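Local coordinates for protein methyl-accepting chemotaxis sensory transducer (PDB 4K08) that probably senses small ligands in the periplasm through a PAS-like single Cache domain and passes the signal on to the chemotaxis machinery, at residues Glu56-Asn61 with Val137-Tyr142; Asp62-Met67 with Gly78-Gly83; Val108-Pro113 with Lys123-Thr128. One frame throughout, in Å; residues are numbered along the deposited sequence.

Interaction 1 (Glu56-Asn61 with Val137-Tyr142); sequences EYFWVN and VGSGLY. With ACT (acetate ion), chain C.
Two neighbouring antiparallel strands in the middle of the PAS-like Cache sheet meet here, beside a pocket that holds an acetate ion, where Trp59 pairs with Gly138 and Val60 with Val137. Trp59 and Gly138 form the hydrogen-bonded pair, exchanging two backbone bonds. The indole of Trp59 lies flat across the glycine: Gly138 CA sits 3.7 Å from the centroid of the six-membered ring of Trp59, a CH-pi contact 11° off the normal. Having no side chain, Gly138 lets its CA lie directly against this ring. The opposite face of the indole carries the acetate methyl, over its centre, and Trp59 NE1 gives an in-plane bond to Asn61 OD1 (3.0 Å) that fixes the ring's rotation. Trp59 CG stands between its own backbone N and carbonyl carbon (chi1 73°). Beyond Phe58 and Ser139 the segments diverge toward Glu56 and Leu141, and waters bridge them. Ser139 OG donates to Tyr57 O at 2.7 Å, from above the carbonyl plane, and itself has a bond with Tyr52. One water links Tyr57 O to Gly140 N; another joins Tyr57 N, Glu56 OE1 and Gly140 O. Glu56 OE1 also lies in plane at the edge of the Tyr142 ring, 3.7 Å from Tyr142 CD2, the carboxylate nearly coplanar with that ring. Tyr57 OH donates to acetate O at 2.5 Å, and the Tyr142 hydroxyl is hydrogen-bonded to Pro113 O and Lys123 NZ. The ion is probably from the crystallisation liquor, yet it marks a polar site consistent with a ligand pocket. Helix 5-30 packs on Phe58, Ser139 and Leu141, while the indole of Trp59 reaches strands 105-113 and 120-130 and meets Phe96 of helix 92-103.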
loop_
_atom_site.group_PDB
_atom_site.type_symbol
_atom_site.label_atom_id
_atom_site.label_comp_id
_atom_site.label_asym_id
_atom_site.label_seq_id
_atom_site.Cartn_x
_atom_site.Cartn_y
_atom_site.Cartn_z
ATOM N N GLU A 56 6.302 1.192 10.930
ATOM C CA GLU A 56 5.520 0.550 9.873
ATOM C C GLU A 56 4.791 1.633 9.048
ATOM O O GLU A 56 4.322 2.670 9.597
ATOM C CB GLU A 56 4.484 -0.453 10.408
ATOM C CG GLU A 56 4.994 -1.428 11.478
ATOM C CD GLU A 56 6.077 -2.421 11.003
ATOM O OE1 GLU A 56 6.430 -2.532 9.785
ATOM O OE2 GLU A 56 6.573 -3.116 11.907
ATOM N N TYR A 57 4.657 1.400 7.744
ATOM C CA TYR A 57 4.191 2.480 6.855
ATOM C C TYR A 57 3.229 1.982 5.760
ATOM O O TYR A 57 3.084 0.749 5.538
ATOM C CB TYR A 57 5.409 3.140 6.215
ATOM C CG TYR A 57 6.124 2.156 5.280
ATOM C CD1 TYR A 57 5.733 2.015 3.943
ATOM C CD2 TYR A 57 7.193 1.377 5.761
ATOM C CE1 TYR A 57 6.386 1.069 3.085
ATOM C CE2 TYR A 57 7.862 0.459 4.928
ATOM C CZ TYR A 57 7.452 0.310 3.598
ATOM O OH TYR A 57 8.135 -0.598 2.827
ATOM N N PHE A 58 2.611 2.939 5.052
ATOM C CA PHE A 58 1.660 2.650 3.967
ATOM C C PHE A 58 2.296 3.098 2.653
ATOM O O PHE A 58 3.048 4.045 2.679
ATOM C CB PHE A 58 0.342 3.450 4.155
ATOM C CG PHE A 58 -0.382 3.143 5.453
ATOM C CD1 PHE A 58 -1.171 2.000 5.579
ATOM C CD2 PHE A 58 -0.239 3.981 6.566
ATOM C CE1 PHE A 58 -1.808 1.705 6.792
ATOM C CE2 PHE A 58 -0.875 3.711 7.752
ATOM C CZ PHE A 58 -1.663 2.562 7.876
ATOM N N TRP A 59 1.941 2.499 1.509
ATOM C CA TRP A 59 2.307 3.073 0.224
ATOM C C TRP A 59 1.071 3.014 -0.665
ATOM O O TRP A 59 0.114 2.312 -0.375
ATOM C CB TRP A 59 3.452 2.270 -0.481
ATOM C CG TRP A 59 2.929 0.925 -1.018
ATOM C CD1 TRP A 59 2.373 0.668 -2.281
ATOM C CD2 TRP A 59 2.859 -0.321 -0.302
ATOM N NE1 TRP A 59 2.012 -0.664 -2.378
ATOM C CE2 TRP A 59 2.243 -1.284 -1.180
ATOM C CE3 TRP A 59 3.236 -0.724 0.986
ATOM C CZ2 TRP A 59 2.027 -2.616 -0.806
ATOM C CZ3 TRP A 59 3.022 -2.095 1.364
ATOM C CH2 TRP A 59 2.422 -3.009 0.467
ATOM N N VAL A 60 1.106 3.749 -1.767
ATOM C CA VAL A 60 0.033 3.725 -2.719
ATOM C C VAL A 60 0.634 3.497 -4.100
ATOM O O VAL A 60 1.578 4.189 -4.498
ATOM C CB VAL A 60 -0.750 5.066 -2.737
ATOM C CG1 VAL A 60 -1.854 4.991 -3.852
ATOM C CG2 VAL A 60 -1.339 5.388 -1.337
ATOM N N ASN A 61 0.098 2.530 -4.836
ATOM C CA ASN A 61 0.415 2.448 -6.256
ATOM C C ASN A 61 -0.871 2.362 -7.075
ATOM O O ASN A 61 -1.924 2.139 -6.502
ATOM C CB ASN A 61 1.386 1.288 -6.580
ATOM C CG ASN A 61 0.793 -0.095 -6.297
ATOM O OD1 ASN A 61 0.969 -0.654 -5.205
ATOM N ND2 ASN A 61 0.109 -0.662 -7.293
ATOM N N VAL A 137 -3.760 0.436 -1.993
ATOM C CA VAL A 137 -3.149 0.942 -0.747
ATOM C C VAL A 137 -2.677 -0.267 0.062
ATOM O O VAL A 137 -3.414 -1.268 0.164
ATOM C CB VAL A 137 -4.178 1.759 0.086
ATOM C CG1 VAL A 137 -3.492 2.419 1.298
ATOM C CG2 VAL A 137 -4.853 2.806 -0.811
ATOM N N GLY A 138 -1.448 -0.227 0.579
ATOM C CA GLY A 138 -0.887 -1.411 1.219
ATOM C C GLY A 138 -0.064 -1.081 2.449
ATOM O O GLY A 138 0.365 0.071 2.637
ATOM N N SER A 139 0.144 -2.098 3.285
ATOM C CA SER A 139 1.106 -2.037 4.387
ATOM C C SER A 139 1.459 -3.483 4.697
ATOM O O SER A 139 0.650 -4.379 4.424
ATOM C CB SER A 139 0.523 -1.348 5.642
ATOM O OG SER A 139 1.522 -1.190 6.642
ATOM N N GLY A 140 2.655 -3.725 5.232
ATOM C CA GLY A 140 3.054 -5.088 5.575
ATOM C C GLY A 140 3.829 -5.201 6.889
ATOM O O GLY A 140 4.301 -4.200 7.446
ATOM N N LEU A 141 3.974 -6.433 7.378
ATOM C CA LEU A 141 4.833 -6.713 8.530
ATOM C C LEU A 141 6.086 -7.443 8.031
ATOM O O LEU A 141 6.081 -8.132 6.983
ATOM C CB LEU A 141 4.095 -7.584 9.569
ATOM C CG LEU A 141 3.651 -8.943 8.956
ATOM C CD1 LEU A 141 4.580 -10.055 9.370
ATOM C CD2 LEU A 141 2.243 -9.322 9.321
ATOM N N TYR A 142 7.151 -7.302 8.797
ATOM C CA TYR A 142 8.388 -7.982 8.513
ATOM C C TYR A 142 8.364 -9.257 9.367
ATOM O O TYR A 142 8.316 -9.205 10.609
ATOM C CB TYR A 142 9.583 -7.081 8.794
ATOM C CG TYR A 142 9.599 -5.930 7.797
ATOM C CD1 TYR A 142 10.263 -6.071 6.551
ATOM C CD2 TYR A 142 8.909 -4.722 8.070
ATOM C CE1 TYR A 142 10.233 -5.034 5.583
ATOM C CE2 TYR A 142 8.882 -3.662 7.121
ATOM C CZ TYR A 142 9.540 -3.825 5.889
ATOM O OH TYR A 142 9.538 -2.823 4.951
HETATM C C ACT C . 6.471 -2.174 0.207
HETATM O O ACT C . 7.068 -1.111 0.624
HETATM O OXT ACT C . 6.370 -3.150 0.993
HETATM C CH3 ACT C . 5.864 -2.321 -1.195
HETATM O O HOH W 1 5.744 -1.574 7.477
HETATM O O HOH W 2 7.115 -5.495 11.076
HETATM O O HOH W 3 4.801 -1.524 4.956
#

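Interaction 2 (Asp62-Met67 with Gly78-Gly83); sequences DLEPRM and GQDLSG
The guanidinium of Arg66 has the backbone N of Asp80 over one face, 3.5 Å above the plane and offset toward the rim, and Glu64 OE1 in plane at its edge. Glu64 is gripped side-on: Arg66 NE bonds Glu64 OE1 at 2.7 Å and is nearly straight (171°), while Arg66 NH2 takes Glu64 OE2. The remaining nitrogen, Arg66 NH1, reaches across to Gly78 O at 2.7 Å, tilted 17° from the guanidinium plane. The arginine chain is bent at chi3 (-65°), which turns NE out of the line of the otherwise extended chain. Asp80 crosses the arginine at about a right angle, Asp80 OD2 lying 4.2 Å from Arg66 NH2 and well out of the guanidinium plane, so no N-H points at it and any attraction would be between charges. Between the carboxylates of Glu64 and Asp80, a water donates to Glu64 OE2 and Asp80 OD2, probably easing the repulsion of two like charges. The segments are the turn between strands 59-62 and 67-69 and the loop leading toward helix 92-103, held together by backbone bonds from Leu81 N to Pro65 O, Met67 N to Gln79 O and Gly78 N to Met67 O. Each has its own Asx turn. Asp62 OD1 accepts from Glu64 N, just before the cis peptide bond that precedes Pro65, and Asp80 OD1 receives both Ser82 N and Ser82 OG from the same face of its carboxylate. On the buried side, Leu81 CB lies 4.0 Å from Pro65 CG, and Leu81 CD1 is 3.8 Å from CE of the selenomethionine Met67. Phe93 of helix 92-103 touches both Leu81 and Met67, and Val97 packs on Pro65.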
loop_
_atom_site.group_PDB
_atom_site.type_symbol
_atom_site.label_atom_id
_atom_site.label_comp_id
_atom_site.label_asym_id
_atom_site.label_seq_id
_atom_site.Cartn_x
_atom_site.Cartn_y
_atom_site.Cartn_z
ATOM N N ASP A 62 -0.779 2.548 -8.394
ATOM C CA ASP A 62 -1.990 2.442 -9.240
ATOM C C ASP A 62 -1.975 1.138 -10.016
ATOM O O ASP A 62 -1.141 0.241 -9.740
ATOM C CB ASP A 62 -2.199 3.640 -10.207
ATOM C CG ASP A 62 -1.117 3.750 -11.300
ATOM O OD1 ASP A 62 -0.416 2.753 -11.659
ATOM O OD2 ASP A 62 -0.956 4.889 -11.807
ATOM N N LEU A 63 -2.894 1.018 -10.974
ATOM C CA LEU A 63 -3.145 -0.282 -11.596
ATOM C C LEU A 63 -2.240 -0.605 -12.779
ATOM O O LEU A 63 -2.232 -1.737 -13.249
ATOM C CB LEU A 63 -4.637 -0.393 -11.993
ATOM C CG LEU A 63 -5.578 -0.282 -10.773
ATOM C CD1 LEU A 63 -7.029 -0.303 -11.234
ATOM C CD2 LEU A 63 -5.319 -1.376 -9.735
ATOM N N GLU A 64 -1.455 0.365 -13.241
ATOM C CA GLU A 64 -0.531 0.131 -14.349
ATOM C C GLU A 64 0.360 -1.137 -14.181
ATOM O O GLU A 64 0.438 -1.925 -15.113
ATOM C CB GLU A 64 0.307 1.392 -14.648
ATOM C CG GLU A 64 1.125 1.312 -15.958
ATOM C CD GLU A 64 1.853 2.616 -16.293
ATOM O OE1 GLU A 64 1.504 3.689 -15.716
ATOM O OE2 GLU A 64 2.791 2.568 -17.117
ATOM N N PRO A 65 1.016 -1.360 -13.004
ATOM C CA PRO A 65 1.148 -0.550 -11.769
ATOM C C PRO A 65 2.245 0.478 -11.873
ATOM O O PRO A 65 3.288 0.225 -12.451
ATOM C CB PRO A 65 1.509 -1.568 -10.674
ATOM C CG PRO A 65 2.297 -2.705 -11.429
ATOM C CD PRO A 65 1.680 -2.685 -12.903
ATOM N N ARG A 66 1.988 1.655 -11.296
ATOM C CA ARG A 66 2.945 2.725 -11.250
ATOM C C ARG A 66 2.887 3.302 -9.805
ATOM O O ARG A 66 1.803 3.363 -9.209
ATOM C CB ARG A 66 2.594 3.806 -12.290
ATOM C CG ARG A 66 3.555 5.047 -12.357
ATOM C CD ARG A 66 3.248 5.927 -13.664
ATOM N NE ARG A 66 3.540 5.192 -14.914
ATOM C CZ ARG A 66 4.705 5.251 -15.558
ATOM N NH1 ARG A 66 5.701 5.996 -15.080
ATOM N NH2 ARG A 66 4.889 4.583 -16.706
HETATM N N MSE A 67 4.033 3.690 -9.258
HETATM C CA MSE A 67 4.044 4.152 -7.858
HETATM C C MSE A 67 3.396 5.558 -7.806
HETATM O O MSE A 67 3.771 6.459 -8.580
HETATM C CB MSE A 67 5.446 4.233 -7.281
HETATM C CG MSE A 67 5.428 4.541 -5.778
HETATM SE SE MSE A 67 4.693 3.004 -4.760
HETATM C CE MSE A 67 6.195 1.792 -4.804
ATOM N N GLY A 78 6.122 7.745 -9.080
ATOM C CA GLY A 78 5.913 7.936 -10.508
ATOM C C GLY A 78 6.590 6.888 -11.411
ATOM O O GLY A 78 6.397 6.905 -12.631
ATOM N N GLN A 79 7.377 5.976 -10.824
ATOM C CA GLN A 79 8.050 4.928 -11.633
ATOM C C GLN A 79 7.096 3.776 -12.041
ATOM O O GLN A 79 6.248 3.319 -11.260
ATOM C CB GLN A 79 9.280 4.360 -10.908
ATOM C CG GLN A 79 10.385 5.405 -10.608
ATOM C CD GLN A 79 11.023 5.986 -11.885
ATOM O OE1 GLN A 79 11.131 5.292 -12.907
ATOM N NE2 GLN A 79 11.442 7.264 -11.831
ATOM N N ASP A 80 7.237 3.321 -13.290
ATOM C CA ASP A 80 6.548 2.125 -13.742
ATOM C C ASP A 80 7.023 0.904 -12.907
ATOM O O ASP A 80 8.230 0.637 -12.834
ATOM C CB ASP A 80 6.886 1.926 -15.228
ATOM C CG ASP A 80 6.141 0.739 -15.881
ATOM O OD1 ASP A 80 5.468 -0.039 -15.195
ATOM O OD2 ASP A 80 6.210 0.631 -17.144
ATOM N N LEU A 81 6.090 0.166 -12.318
ATOM C CA LEU A 81 6.451 -0.953 -11.463
ATOM C C LEU A 81 6.183 -2.283 -12.171
ATOM O O LEU A 81 6.388 -3.333 -11.573
ATOM C CB LEU A 81 5.659 -0.923 -10.139
ATOM C CG LEU A 81 5.822 0.387 -9.323
ATOM C CD1 LEU A 81 4.807 0.471 -8.128
ATOM C CD2 LEU A 81 7.254 0.569 -8.825
ATOM N N SER A 82 5.677 -2.257 -13.413
ATOM C CA SER A 82 5.386 -3.533 -14.039
ATOM C C SER A 82 6.774 -4.172 -14.236
ATOM O O SER A 82 7.795 -3.526 -14.366
ATOM C CB SER A 82 4.607 -3.394 -15.363
ATOM O OG SER A 82 5.262 -2.501 -16.215
ATOM N N GLY A 83 6.908 -5.418 -14.170
ATOM C CA GLY A 83 8.327 -5.811 -14.176
ATOM C C GLY A 83 9.293 -5.480 -12.979
ATOM O O GLY A 83 10.458 -5.893 -13.015
HETATM O O HOH W 4 3.514 0.066 -18.051
#

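Interaction 3 (Val108-Pro113 with Lys123-Thr128); sequences VDYLWP and KISFVT. With ACT (acetate ion), chain C.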
loop_
_atom_site.group_PDB
_atom_site.type_symbol
_atom_site.label_atom_id
_atom_site.label_comp_id
_atom_site.label_asym_id
_atom_site.label_seq_id
_atom_site.Cartn_x
_atom_site.Cartn_y
_atom_site.Cartn_z
ATOM N N VAL A 108 -0.166 -10.550 0.262
ATOM C CA VAL A 108 0.827 -10.944 -0.737
ATOM C C VAL A 108 2.150 -10.923 0.011
ATOM O O VAL A 108 2.429 -9.947 0.760
ATOM C CB VAL A 108 0.910 -9.963 -1.964
ATOM C CG1 VAL A 108 2.076 -10.351 -2.892
ATOM C CG2 VAL A 108 -0.408 -9.920 -2.749
ATOM N N ASP A 109 2.958 -11.971 -0.182
ATOM C CA ASP A 109 4.265 -12.031 0.448
ATOM C C ASP A 109 5.368 -11.830 -0.583
ATOM O O ASP A 109 5.201 -12.144 -1.739
ATOM C CB ASP A 109 4.438 -13.307 1.298
ATOM C CG ASP A 109 4.114 -14.560 0.548
ATOM O OD1 ASP A 109 4.610 -14.748 -0.594
ATOM O OD2 ASP A 109 3.357 -15.381 1.109
ATOM N N TYR A 110 6.474 -11.233 -0.164
ATOM C CA TYR A 110 7.560 -10.877 -1.071
ATOM C C TYR A 110 8.704 -10.393 -0.190
ATOM O O TYR A 110 8.573 -10.377 1.039
ATOM C CB TYR A 110 7.137 -9.740 -2.065
ATOM C CG TYR A 110 6.555 -8.508 -1.365
ATOM C CD1 TYR A 110 5.242 -8.515 -0.901
ATOM C CD2 TYR A 110 7.328 -7.349 -1.155
ATOM C CE1 TYR A 110 4.687 -7.368 -0.251
ATOM C CE2 TYR A 110 6.766 -6.183 -0.489
ATOM C CZ TYR A 110 5.463 -6.230 -0.044
ATOM O OH TYR A 110 4.897 -5.141 0.593
ATOM N N LEU A 111 9.811 -10.005 -0.819
ATOM C CA LEU A 111 10.990 -9.520 -0.128
ATOM C C LEU A 111 11.110 -8.013 -0.333
ATOM O O LEU A 111 11.088 -7.536 -1.482
ATOM C CB LEU A 111 12.257 -10.184 -0.695
ATOM C CG LEU A 111 12.315 -11.725 -0.607
ATOM C CD1 LEU A 111 13.278 -12.318 -1.686
ATOM C CD2 LEU A 111 12.733 -12.093 0.851
ATOM N N TRP A 112 11.319 -7.289 0.758
ATOM C CA TRP A 112 11.376 -5.822 0.736
ATOM C C TRP A 112 12.191 -5.354 1.952
ATOM O O TRP A 112 12.101 -5.945 3.033
ATOM C CB TRP A 112 9.970 -5.196 0.810
ATOM C CG TRP A 112 10.000 -3.749 0.371
ATOM C CD1 TRP A 112 10.205 -2.619 1.156
ATOM C CD2 TRP A 112 9.787 -3.286 -0.968
ATOM N NE1 TRP A 112 10.137 -1.483 0.350
ATOM C CE2 TRP A 112 9.891 -1.874 -0.955
ATOM C CE3 TRP A 112 9.523 -3.940 -2.187
ATOM C CZ2 TRP A 112 9.741 -1.092 -2.121
ATOM C CZ3 TRP A 112 9.358 -3.152 -3.368
ATOM C CH2 TRP A 112 9.492 -1.741 -3.314
ATOM N N PRO A 113 13.020 -4.318 1.763
ATOM C CA PRO A 113 13.821 -3.858 2.914
ATOM C C PRO A 113 12.995 -3.212 4.030
ATOM O O PRO A 113 11.889 -2.684 3.840
ATOM C CB PRO A 113 14.775 -2.814 2.323
ATOM C CG PRO A 113 14.262 -2.495 0.931
ATOM C CD PRO A 113 13.290 -3.577 0.516
ATOM N N LYS A 123 8.508 -10.232 3.852
ATOM C CA LYS A 123 7.447 -9.312 4.204
ATOM C C LYS A 123 6.104 -9.907 3.801
ATOM O O LYS A 123 5.988 -10.599 2.766
ATOM C CB LYS A 123 7.680 -7.948 3.518
ATOM C CG LYS A 123 6.743 -6.812 4.008
ATOM C CD LYS A 123 7.271 -5.405 3.566
ATOM C CE LYS A 123 6.311 -4.261 4.047
ATOM N NZ LYS A 123 6.864 -2.909 3.665
ATOM N N ILE A 124 5.092 -9.654 4.616
ATOM C CA ILE A 124 3.734 -10.057 4.297
ATOM C C ILE A 124 2.845 -8.807 4.350
ATOM O O ILE A 124 2.716 -8.181 5.415
ATOM C CB ILE A 124 3.191 -11.150 5.282
ATOM C CG1 ILE A 124 4.082 -12.421 5.245
ATOM C CG2 ILE A 124 1.765 -11.497 4.919
ATOM C CD1 ILE A 124 3.692 -13.479 6.278
ATOM N N SER A 125 2.268 -8.420 3.213
ATOM C CA SER A 125 1.477 -7.187 3.172
ATOM C C SER A 125 0.012 -7.450 2.885
ATOM O O SER A 125 -0.341 -8.383 2.123
ATOM C CB SER A 125 2.047 -6.230 2.131
ATOM O OG SER A 125 3.309 -5.724 2.549
ATOM N N PHE A 126 -0.853 -6.665 3.517
ATOM C CA PHE A 126 -2.241 -6.592 3.078
ATOM C C PHE A 126 -2.438 -5.407 2.116
ATOM O O PHE A 126 -2.076 -4.255 2.446
ATOM C CB PHE A 126 -3.198 -6.466 4.255
ATOM C CG PHE A 126 -4.637 -6.793 3.896
ATOM C CD1 PHE A 126 -5.035 -8.125 3.708
ATOM C CD2 PHE A 126 -5.572 -5.782 3.725
ATOM C CE1 PHE A 126 -6.355 -8.446 3.380
ATOM C CE2 PHE A 126 -6.901 -6.086 3.389
ATOM C CZ PHE A 126 -7.289 -7.423 3.214
ATOM N N VAL A 127 -2.987 -5.695 0.933
ATOM C CA VAL A 127 -3.321 -4.658 -0.045
ATOM C C VAL A 127 -4.817 -4.562 -0.295
ATOM O O VAL A 127 -5.552 -5.555 -0.271
ATOM C CB VAL A 127 -2.631 -4.866 -1.389
ATOM C CG1 VAL A 127 -1.117 -4.634 -1.245
ATOM C CG2 VAL A 127 -3.000 -6.281 -2.012
ATOM N N THR A 128 -5.262 -3.340 -0.528
ATOM C CA THR A 128 -6.670 -3.090 -0.786
ATOM C C THR A 128 -6.782 -2.074 -1.919
ATOM O O THR A 128 -5.784 -1.517 -2.342
ATOM C CB THR A 128 -7.386 -2.629 0.482
ATOM O OG1 THR A 128 -8.803 -2.674 0.251
ATOM C CG2 THR A 128 -6.931 -1.230 0.862
HETATM C C ACT C . 6.471 -2.174 0.207
HETATM O O ACT C . 7.068 -1.111 0.624
HETATM O OXT ACT C . 6.370 -3.150 0.993
HETATM C CH3 ACT C . 5.864 -2.321 -1.195
#
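Tyr110 and Lys123 converge on one acetate oxygen from paired positions of a beta hairpin, strands 105-113 and 120-130, at one edge of the five-stranded antiparallel Cache sheet. Tyr110 OH donates to acetate OXT at 2.5 Å, the oxygen lying in the ring plane at the edge, and Lys123 NZ donates to acetate OXT at 2.7 Å. The lysine chain is fully extended, with CG anti to the backbone N (chi1 -170°); its CD lies 3.9 Å from Trp112 CB. Trp112 turns an indole face to the acetate, whose O stands 3.1 Å above the ring plane, offset toward the rim, while Pro113 CD lies on the opposite face. The ion thus meets a positive amino group, a phenol and an aromatic face; with the charge of Lys123 nearby, the site would suit a carboxylate, though the acetate is probably from the crystallisation liquor. His70 NE2 and Tyr57 OH also hydrogen-bond the acetate. In the second shell, Ser125 OG donates to Tyr110 OH at 2.6 Å, so the phenol oxygen accepts from the serine as it gives its own hydrogen to the acetate, which would hold the phenol hydrogen directed at the ion. Phe96 of helix 92-103 meets the Tyr110 ring edge-to-face. Behind these side chains, Val108 with Ser125 and Tyr110 with Lys123 form hydrogen-bonded pairs of two backbone bonds each, which put Tyr110 and Lys123, with Val108 and Ser125, on one face of the sheet. Asp109 and Ile124 occupy the other face as the non-hydrogen-bonded pair between them, Asp109 bridging to Lys90. Within this pair, Asp109 CB rests 4.1 Å from Ile124 CG1.

Interactions 1 and 3 share the sheet and the acetate, with centres 8 Å apart. Strand 120-130 runs between 135-142 and 105-113, and Val137 N probably bonds Thr128 O at 2.8 Å. At the pocket, Tyr142 OH lies 2.6 Å from Pro113 O, joining the strand end of interaction 1 to that of interaction 3. Interaction 2 lies to one side, its centre 15 Å from that of interaction 1, but packs against it: Met67 SE is 3.3 Å from Val60 O, and Leu81 CD1 is 3.8 Å from Asn61 CB. The Met67 side chain is about 5 Å from the acetate. Interactions 2 and 3 do not touch.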